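Local coordinates for putative esterase/lipase/thioesterase (PDB 2PBL), which is a putative esterase, lipase or thioesterase of the alpha/beta-hydrolase fold that probably hydrolyses ester or thioester bonds, though its natural substrate is not established, at residues E111-I116 with P149-E154; H141-M146 with R161-I166; T208-G213 with V257-A262. All coordinates share one frame; numbering follows the deposited sequence.

Contact 1 (E111-I116 with P149-E154)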
# COMPACT_ATOMS: atom_id res chain seq x y z
N GLU A 111 2.43 7.02 13.51
CA GLU A 111 1.25 6.39 14.10
C GLU A 111 0.50 5.57 13.06
O GLU A 111 -0.09 4.54 13.35
CB GLU A 111 0.28 7.43 14.66
CG GLU A 111 0.85 8.30 15.73
CD GLU A 111 -0.17 9.28 16.23
OE1 GLU A 111 -1.06 8.88 17.04
OE2 GLU A 111 -0.07 10.44 15.80
N ILE A 112 0.49 6.05 11.82
CA ILE A 112 -0.14 5.29 10.75
C ILE A 112 0.56 3.95 10.53
O ILE A 112 -0.05 2.88 10.34
CB ILE A 112 -0.20 6.09 9.41
CG1 ILE A 112 -0.99 7.40 9.59
CG2 ILE A 112 -0.91 5.21 8.34
CD1 ILE A 112 -1.04 8.28 8.36
N THR A 113 1.88 4.01 10.54
CA THR A 113 2.70 2.81 10.46
C THR A 113 2.30 1.76 11.54
O THR A 113 2.11 0.55 11.25
CB THR A 113 4.18 3.30 10.56
OG1 THR A 113 4.48 3.92 9.29
CG2 THR A 113 5.12 2.13 10.72
N GLN A 114 2.08 2.26 12.76
CA GLN A 114 1.70 1.41 13.90
C GLN A 114 0.32 0.81 13.64
O GLN A 114 0.12 -0.35 13.88
CB GLN A 114 1.82 2.16 15.25
CG GLN A 114 3.20 2.57 15.56
CD GLN A 114 4.12 1.40 15.78
OE1 GLN A 114 3.76 0.44 16.44
NE2 GLN A 114 5.33 1.47 15.21
N GLN A 115 -0.61 1.60 13.09
CA GLN A 115 -1.93 1.12 12.72
C GLN A 115 -1.93 0.03 11.65
O GLN A 115 -2.65 -0.97 11.76
CB GLN A 115 -2.81 2.28 12.26
CG GLN A 115 -3.23 3.16 13.40
CD GLN A 115 -4.07 4.40 13.01
OE1 GLN A 115 -4.66 4.48 11.92
NE2 GLN A 115 -4.15 5.37 13.94
N ILE A 116 -1.08 0.19 10.63
CA ILE A 116 -0.93 -0.84 9.59
C ILE A 116 -0.42 -2.12 10.23
O ILE A 116 -0.90 -3.21 9.91
CB ILE A 116 -0.02 -0.38 8.42
CG1 ILE A 116 -0.59 0.88 7.79
CG2 ILE A 116 0.09 -1.45 7.37
CD1 ILE A 116 -2.08 0.68 7.42
N PRO A 149 11.27 -5.50 11.98
CA PRO A 149 10.92 -6.33 13.13
C PRO A 149 10.54 -5.61 14.39
O PRO A 149 10.00 -6.22 15.32
CB PRO A 149 12.20 -7.16 13.37
CG PRO A 149 12.85 -7.18 11.96
CD PRO A 149 12.64 -5.78 11.52
N GLU A 150 10.88 -4.33 14.47
CA GLU A 150 10.49 -3.49 15.60
C GLU A 150 9.06 -3.00 15.45
O GLU A 150 8.43 -2.54 16.40
CB GLU A 150 11.48 -2.32 15.69
CG GLU A 150 11.43 -1.57 16.96
CD GLU A 150 12.53 -0.52 17.05
OE1 GLU A 150 13.70 -0.92 17.26
OE2 GLU A 150 12.23 0.70 17.04
N VAL A 151 8.54 -3.08 14.23
CA VAL A 151 7.18 -2.64 13.93
C VAL A 151 6.14 -3.76 13.97
O VAL A 151 5.10 -3.62 14.63
CB VAL A 151 7.15 -1.87 12.59
CG1 VAL A 151 5.75 -1.45 12.22
CG2 VAL A 151 8.06 -0.61 12.70
N LEU A 152 6.38 -4.86 13.25
CA LEU A 152 5.41 -5.98 13.14
C LEU A 152 5.88 -7.19 13.99
O LEU A 152 7.06 -7.44 14.04
CB LEU A 152 5.31 -6.36 11.66
CG LEU A 152 4.23 -7.35 11.26
CD1 LEU A 152 2.92 -6.68 11.29
CD2 LEU A 152 4.53 -7.86 9.87
N PRO A 153 4.97 -7.87 14.72
CA PRO A 153 5.38 -9.01 15.54
C PRO A 153 6.07 -10.10 14.71
O PRO A 153 5.70 -10.30 13.56
CB PRO A 153 4.06 -9.55 16.14
CG PRO A 153 3.13 -8.41 16.09
CD PRO A 153 3.54 -7.58 14.89
N GLU A 154 7.07 -10.74 15.30
CA GLU A 154 7.81 -11.87 14.67
C GLU A 154 6.85 -12.92 14.07
O GLU A 154 7.05 -13.40 12.94
CB GLU A 154 8.66 -12.54 15.75
CG GLU A 154 9.44 -13.75 15.31
CD GLU A 154 10.67 -13.36 14.53
OE1 GLU A 154 10.69 -13.58 13.29
OE2 GLU A 154 11.59 -12.82 15.19
O HOH W 1 4.50 -2.21 16.81
O HOH W 2 7.53 -0.01 16.45

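Contact 2 (H141-M146 with R161-I166)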
# COMPACT_ATOMS: atom_id res chain seq x y z
N HIS A 141 4.79 2.85 0.98
CA HIS A 141 5.59 3.19 2.14
C HIS A 141 5.20 2.31 3.33
O HIS A 141 6.05 1.67 3.99
CB HIS A 141 5.42 4.65 2.49
CG HIS A 141 5.84 4.98 3.89
ND1 HIS A 141 4.98 4.87 4.95
CD2 HIS A 141 7.04 5.35 4.40
CE1 HIS A 141 5.63 5.14 6.06
NE2 HIS A 141 6.88 5.45 5.76
N LEU A 142 3.91 2.22 3.57
CA LEU A 142 3.43 1.49 4.75
C LEU A 142 3.71 -0.03 4.68
O LEU A 142 4.07 -0.66 5.67
CB LEU A 142 1.95 1.77 4.92
CG LEU A 142 1.57 3.22 5.29
CD1 LEU A 142 0.08 3.48 5.04
CD2 LEU A 142 2.01 3.52 6.78
N VAL A 143 3.58 -0.63 3.50
CA VAL A 143 3.91 -2.06 3.42
C VAL A 143 5.41 -2.29 3.56
O VAL A 143 5.81 -3.29 4.13
CB VAL A 143 3.30 -2.82 2.20
CG1 VAL A 143 1.78 -2.88 2.31
CG2 VAL A 143 3.78 -2.26 0.86
N ALA A 144 6.25 -1.36 3.10
CA ALA A 144 7.69 -1.46 3.26
C ALA A 144 8.12 -1.45 4.77
O ALA A 144 8.94 -2.24 5.18
CB ALA A 144 8.37 -0.37 2.52
N ARG A 145 7.46 -0.63 5.56
CA ARG A 145 7.70 -0.54 7.01
C ARG A 145 7.34 -1.82 7.75
O ARG A 145 7.76 -2.01 8.91
CB ARG A 145 6.85 0.59 7.58
CG ARG A 145 7.12 1.95 7.00
CD ARG A 145 8.47 2.44 7.43
NE ARG A 145 8.43 2.74 8.88
CZ ARG A 145 9.13 2.16 9.87
NH1 ARG A 145 10.01 1.19 9.69
NH2 ARG A 145 8.89 2.59 11.10
N MSE A 146 6.47 -2.65 7.15
CA MSE A 146 6.05 -3.91 7.78
C MSE A 146 7.17 -4.93 7.85
O MSE A 146 7.04 -5.92 8.57
CB MSE A 146 4.86 -4.49 7.06
CG MSE A 146 3.58 -3.65 7.12
SE MSE A 146 3.10 -3.24 8.96
CE MSE A 146 3.90 -1.33 9.05
N ARG A 161 5.90 -13.49 2.76
CA ARG A 161 6.59 -14.13 1.64
C ARG A 161 7.09 -13.13 0.61
O ARG A 161 8.22 -13.21 0.17
CB ARG A 161 5.66 -15.17 0.99
CG ARG A 161 6.18 -15.81 -0.27
CD ARG A 161 5.44 -17.03 -0.68
NE ARG A 161 5.88 -17.52 -2.00
CZ ARG A 161 6.96 -18.27 -2.18
NH1 ARG A 161 7.76 -18.58 -1.16
NH2 ARG A 161 7.29 -18.66 -3.39
N ASN A 162 6.23 -12.19 0.25
CA ASN A 162 6.52 -11.18 -0.79
C ASN A 162 6.02 -9.82 -0.31
O ASN A 162 4.96 -9.71 0.34
CB ASN A 162 5.76 -11.43 -2.12
CG ASN A 162 5.97 -12.81 -2.76
OD1 ASN A 162 7.07 -13.30 -2.79
ND2 ASN A 162 4.86 -13.44 -3.37
N VAL A 163 6.77 -8.78 -0.65
CA VAL A 163 6.35 -7.40 -0.43
C VAL A 163 6.56 -6.65 -1.75
O VAL A 163 7.70 -6.58 -2.25
CB VAL A 163 7.07 -6.67 0.72
CG1 VAL A 163 6.50 -5.26 0.84
CG2 VAL A 163 6.88 -7.40 2.02
N VAL A 164 5.46 -6.07 -2.25
CA VAL A 164 5.43 -5.33 -3.54
C VAL A 164 4.88 -3.93 -3.34
O VAL A 164 3.66 -3.70 -3.47
CB VAL A 164 4.62 -6.08 -4.65
CG1 VAL A 164 4.73 -5.34 -6.00
CG2 VAL A 164 5.11 -7.50 -4.79
N PRO A 165 5.77 -2.97 -3.03
CA PRO A 165 5.39 -1.55 -2.90
C PRO A 165 5.29 -0.98 -4.29
O PRO A 165 6.24 -1.09 -5.08
CB PRO A 165 6.62 -0.94 -2.22
CG PRO A 165 7.40 -2.09 -1.68
CD PRO A 165 7.20 -3.15 -2.66
N ILE A 166 4.11 -0.47 -4.61
CA ILE A 166 3.81 0.02 -5.91
C ILE A 166 3.95 1.54 -5.82
O ILE A 166 3.21 2.20 -5.08
CB ILE A 166 2.39 -0.37 -6.31
CG1 ILE A 166 2.19 -1.91 -6.23
CG2 ILE A 166 2.11 0.17 -7.68
CD1 ILE A 166 0.64 -2.36 -6.27

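Contact 3 (T208-G213 with V257-A262)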
# COMPACT_ATOMS: atom_id res chain seq x y z
N THR A 208 9.79 -6.49 -4.38
CA THR A 208 9.82 -6.06 -5.78
C THR A 208 9.20 -4.66 -5.81
O THR A 208 8.03 -4.51 -5.47
CB THR A 208 9.06 -7.02 -6.71
OG1 THR A 208 9.59 -8.36 -6.60
CG2 THR A 208 9.19 -6.56 -8.17
N VAL A 209 9.98 -3.67 -6.19
CA VAL A 209 9.51 -2.30 -6.31
C VAL A 209 8.94 -2.14 -7.71
O VAL A 209 9.60 -2.38 -8.73
CB VAL A 209 10.59 -1.27 -6.00
CG1 VAL A 209 10.00 0.15 -6.01
CG2 VAL A 209 11.23 -1.59 -4.67
N TRP A 210 7.68 -1.77 -7.75
CA TRP A 210 6.92 -1.70 -8.99
C TRP A 210 6.55 -0.25 -9.19
O TRP A 210 5.88 0.35 -8.38
CB TRP A 210 5.69 -2.60 -8.84
CG TRP A 210 4.94 -2.82 -10.07
CD1 TRP A 210 4.16 -1.91 -10.73
CD2 TRP A 210 4.92 -4.01 -10.85
NE1 TRP A 210 3.64 -2.48 -11.85
CE2 TRP A 210 4.11 -3.76 -11.97
CE3 TRP A 210 5.52 -5.28 -10.71
CZ2 TRP A 210 3.84 -4.74 -12.94
CZ3 TRP A 210 5.27 -6.24 -11.68
CH2 TRP A 210 4.42 -5.97 -12.77
N VAL A 211 6.94 0.32 -10.31
CA VAL A 211 6.64 1.74 -10.56
C VAL A 211 6.27 1.98 -12.01
O VAL A 211 6.75 1.30 -12.88
CB VAL A 211 7.85 2.60 -10.12
CG1 VAL A 211 9.08 2.35 -10.99
CG2 VAL A 211 7.49 4.07 -10.11
N GLY A 212 5.41 2.95 -12.26
CA GLY A 212 5.00 3.23 -13.62
C GLY A 212 6.02 4.01 -14.42
O GLY A 212 6.59 5.00 -13.93
N GLY A 213 6.27 3.56 -15.64
CA GLY A 213 7.23 4.19 -16.54
C GLY A 213 7.00 5.66 -16.87
O GLY A 213 7.96 6.41 -17.07
N VAL A 257 -0.13 -9.10 -10.50
CA VAL A 257 -0.72 -10.18 -9.65
C VAL A 257 0.26 -11.35 -9.50
O VAL A 257 0.38 -11.94 -8.42
CB VAL A 257 -2.08 -10.66 -10.16
CG1 VAL A 257 -2.50 -11.93 -9.45
CG2 VAL A 257 -3.10 -9.59 -9.91
N ALA A 258 0.98 -11.65 -10.57
CA ALA A 258 1.93 -12.76 -10.55
C ALA A 258 3.09 -12.56 -9.54
O ALA A 258 3.43 -13.51 -8.78
CB ALA A 258 2.46 -13.03 -11.95
N VAL A 259 3.69 -11.36 -9.51
CA VAL A 259 4.82 -11.10 -8.60
C VAL A 259 4.38 -11.01 -7.11
O VAL A 259 5.15 -11.36 -6.20
CB VAL A 259 5.65 -9.87 -9.05
CG1 VAL A 259 4.94 -8.57 -8.81
CG2 VAL A 259 6.98 -9.86 -8.33
N ILE A 260 3.18 -10.49 -6.88
CA ILE A 260 2.58 -10.48 -5.58
C ILE A 260 2.29 -11.88 -5.05
O ILE A 260 2.52 -12.13 -3.87
CB ILE A 260 1.27 -9.67 -5.59
CG1 ILE A 260 1.58 -8.18 -5.78
CG2 ILE A 260 0.49 -9.85 -4.29
CD1 ILE A 260 0.35 -7.36 -6.12
N THR A 261 1.76 -12.76 -5.88
CA THR A 261 1.42 -14.13 -5.45
C THR A 261 2.53 -15.19 -5.70
O THR A 261 2.32 -16.37 -5.42
CB THR A 261 0.11 -14.58 -6.10
OG1 THR A 261 0.27 -14.62 -7.55
CG2 THR A 261 -1.01 -13.63 -5.72
N ALA A 262 3.73 -14.79 -6.15
CA ALA A 262 4.77 -15.76 -6.53
C ALA A 262 5.36 -16.58 -5.38
O ALA A 262 5.37 -16.02 -4.27
CB ALA A 262 5.88 -15.08 -7.26
OXT ALA A 262 5.87 -17.77 -5.56

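Contact 1 (E111-I116 with P149-E154)
Thr113 and Val151 supply the apolar part of this contact. The methyl CG2 of Thr113 meets CG1 of Val151 at 3.9 Å, the two side chains crossing at about a right angle. In Thr113 the methyl stands anti to the backbone N while OG1 sits beside that N (chi1 -73°), an arrangement that divides the residue: its carbon branch faces the loop and its hydroxyl bonds elsewhere, to the carboxylate of Glu194. A beta-branched residue with one polar and one apolar arm suits a helix position that serves two neighbours. CG2 of Val151, the other branch of this compact residue, lies against the guanidinium end of Arg145.

The polar part runs through water. Gln114, bent twice along its chain (chi1 -63°, chi2 -65°), brings its amide toward the loop, and both ends are used. One water donates to OE1 of Gln114 at 2.8 Å and to the backbone O of Val151 at 2.7 Å. A second accepts from NE2 of Gln114 at 2.9 Å and donates to the backbone O of Glu150 at 2.7 Å. Held at both ends, the amide would be restrained in its rotation, and a glutamine, acceptor and donor at once, is well matched to the two bridges. The carbonyl of Val151 also takes a hydrogen bond from Ser117, one helical turn further along.

No direct hydrogen bond joins the segments. The arrangement is a water-bridged packing of the loop following helix 138-145 against helix 109-126, on the outer layer of the alpha/beta-hydrolase sandwich.

Contact 2 (H141-M146 with R161-I166)
Apolar helix-on-sheet packing joins Val143 to Val163 and Pro165 in the buried interior, where helix 138-145 lies against strand 160-166 of the central sheet. No hydrogen bond links the segments; the side-chain contacts are aliphatic.

Val143 is the centre. Its CB points toward the strand, and with chi1 at -66° the methyl CG2 lies between the backbone N and the carbonyl carbon, the branch that reaches both strand residues. This methyl approaches CG1 of Val163 at 4.0 Å and rests on CA of Pro165 at 4.2 Å, with the ring carbon CB of the same proline at 4.4 Å. The side chains of Val143 and Val163 run antiparallel and offset, flank against flank. CG1 of Val163, anti to its own backbone N (chi1 -179°), also lies 3.9 Å from the backbone O of Val143, an ordinary packing distance. That same carbonyl accepts from the backbone N of Met146, a selenomethionine here, at 3.2 Å.

Valine suits strand 160-166 because a beta-branched chain is comfortable in the extended backbone, and short branches let the helix come close: the CA atoms of Val143 and Pro165 are 6.5 Å apart. Pro165 offers its CA and CB to the valine methyl, with no polar side-chain atom to satisfy in the buried interior. Val164, alternating with these residues, points away and packs on Leu256 and Ile260 of helix 255-261, so this strand has a helix on each side.

Val143 further touches Leu133 of strand 131-136 and part of a probable nucleophile elbow (the pattern Gly135, Ser137, Gly139). A helix following such an elbow and packed on the next parallel strand is characteristic of the alpha/beta-hydrolase fold.

Contact 3 (T208-G213 with V257-A262)
Val259 sends its two methyls to two different residues of the strand. CG2 comes to 3.5 Å from OG1 of Thr208 and 3.9 Å from its CB, while CG1 lies 3.7 Å from CZ3 of Trp210 and 3.8 Å from CE3, on the benzo part of the indole. The approach to the indole is oblique. Thr208, beta-branched as suits a strand, packs its CB, OG1 and CG2 against CG2 of Val259. These are van der Waals contacts, described for one of two deposited conformers of Val259.

The torsions explain the division. With chi1 at 72°, CG2 of Val259 is anti to the backbone N and CG1 lies between that N and the carbonyl carbon, the two branches thus spanning residues two apart on one face of the strand. Trp210 has CG anti to its backbone N (chi1 -170°), and its broad ring reaches Val259 as well as Leu256 and Asp255.

Further out, the turn from Val257 to Thr261 is secured by the carbonyl of Val257, which accepts from both N and OG1 of Thr261, the latter at 2.8 Å, from opposite faces of its plane. Asn162 binds the backbone O of Ile260, tying the chain near its C terminus to strand 160-166. At the strand's other end, N of Gly212 bonds to Glu215, possibly the acid of a Ser-His-Glu triad. A C-terminal helix packed on a face of the central sheet is characteristic of the alpha/beta-hydrolase fold.

From the N terminus, helix 109-126 comes first, and contact 1 is closed when the chain, having run through strand 131-136 and helix 138-145, reaches the loop at 149-154. Contact 2 opens before that closure, at 141-146, and closes after it at 161-166, so the two cross; they touch where Thr113 meets His141 and Leu142. Contact 3 follows in series, with a longer loop from strand 206-212 to the C-terminal helix. It shares the sheet with contact 2 through neighbouring strands, reinforced by Arg161 pairing with the Ala262 carboxylate. Contacts 2 and 3 bring helices 138-145 and 255-261 to opposite faces of the sheet, while contact 1 joins the loop after helix 138-145 to helix 109-126.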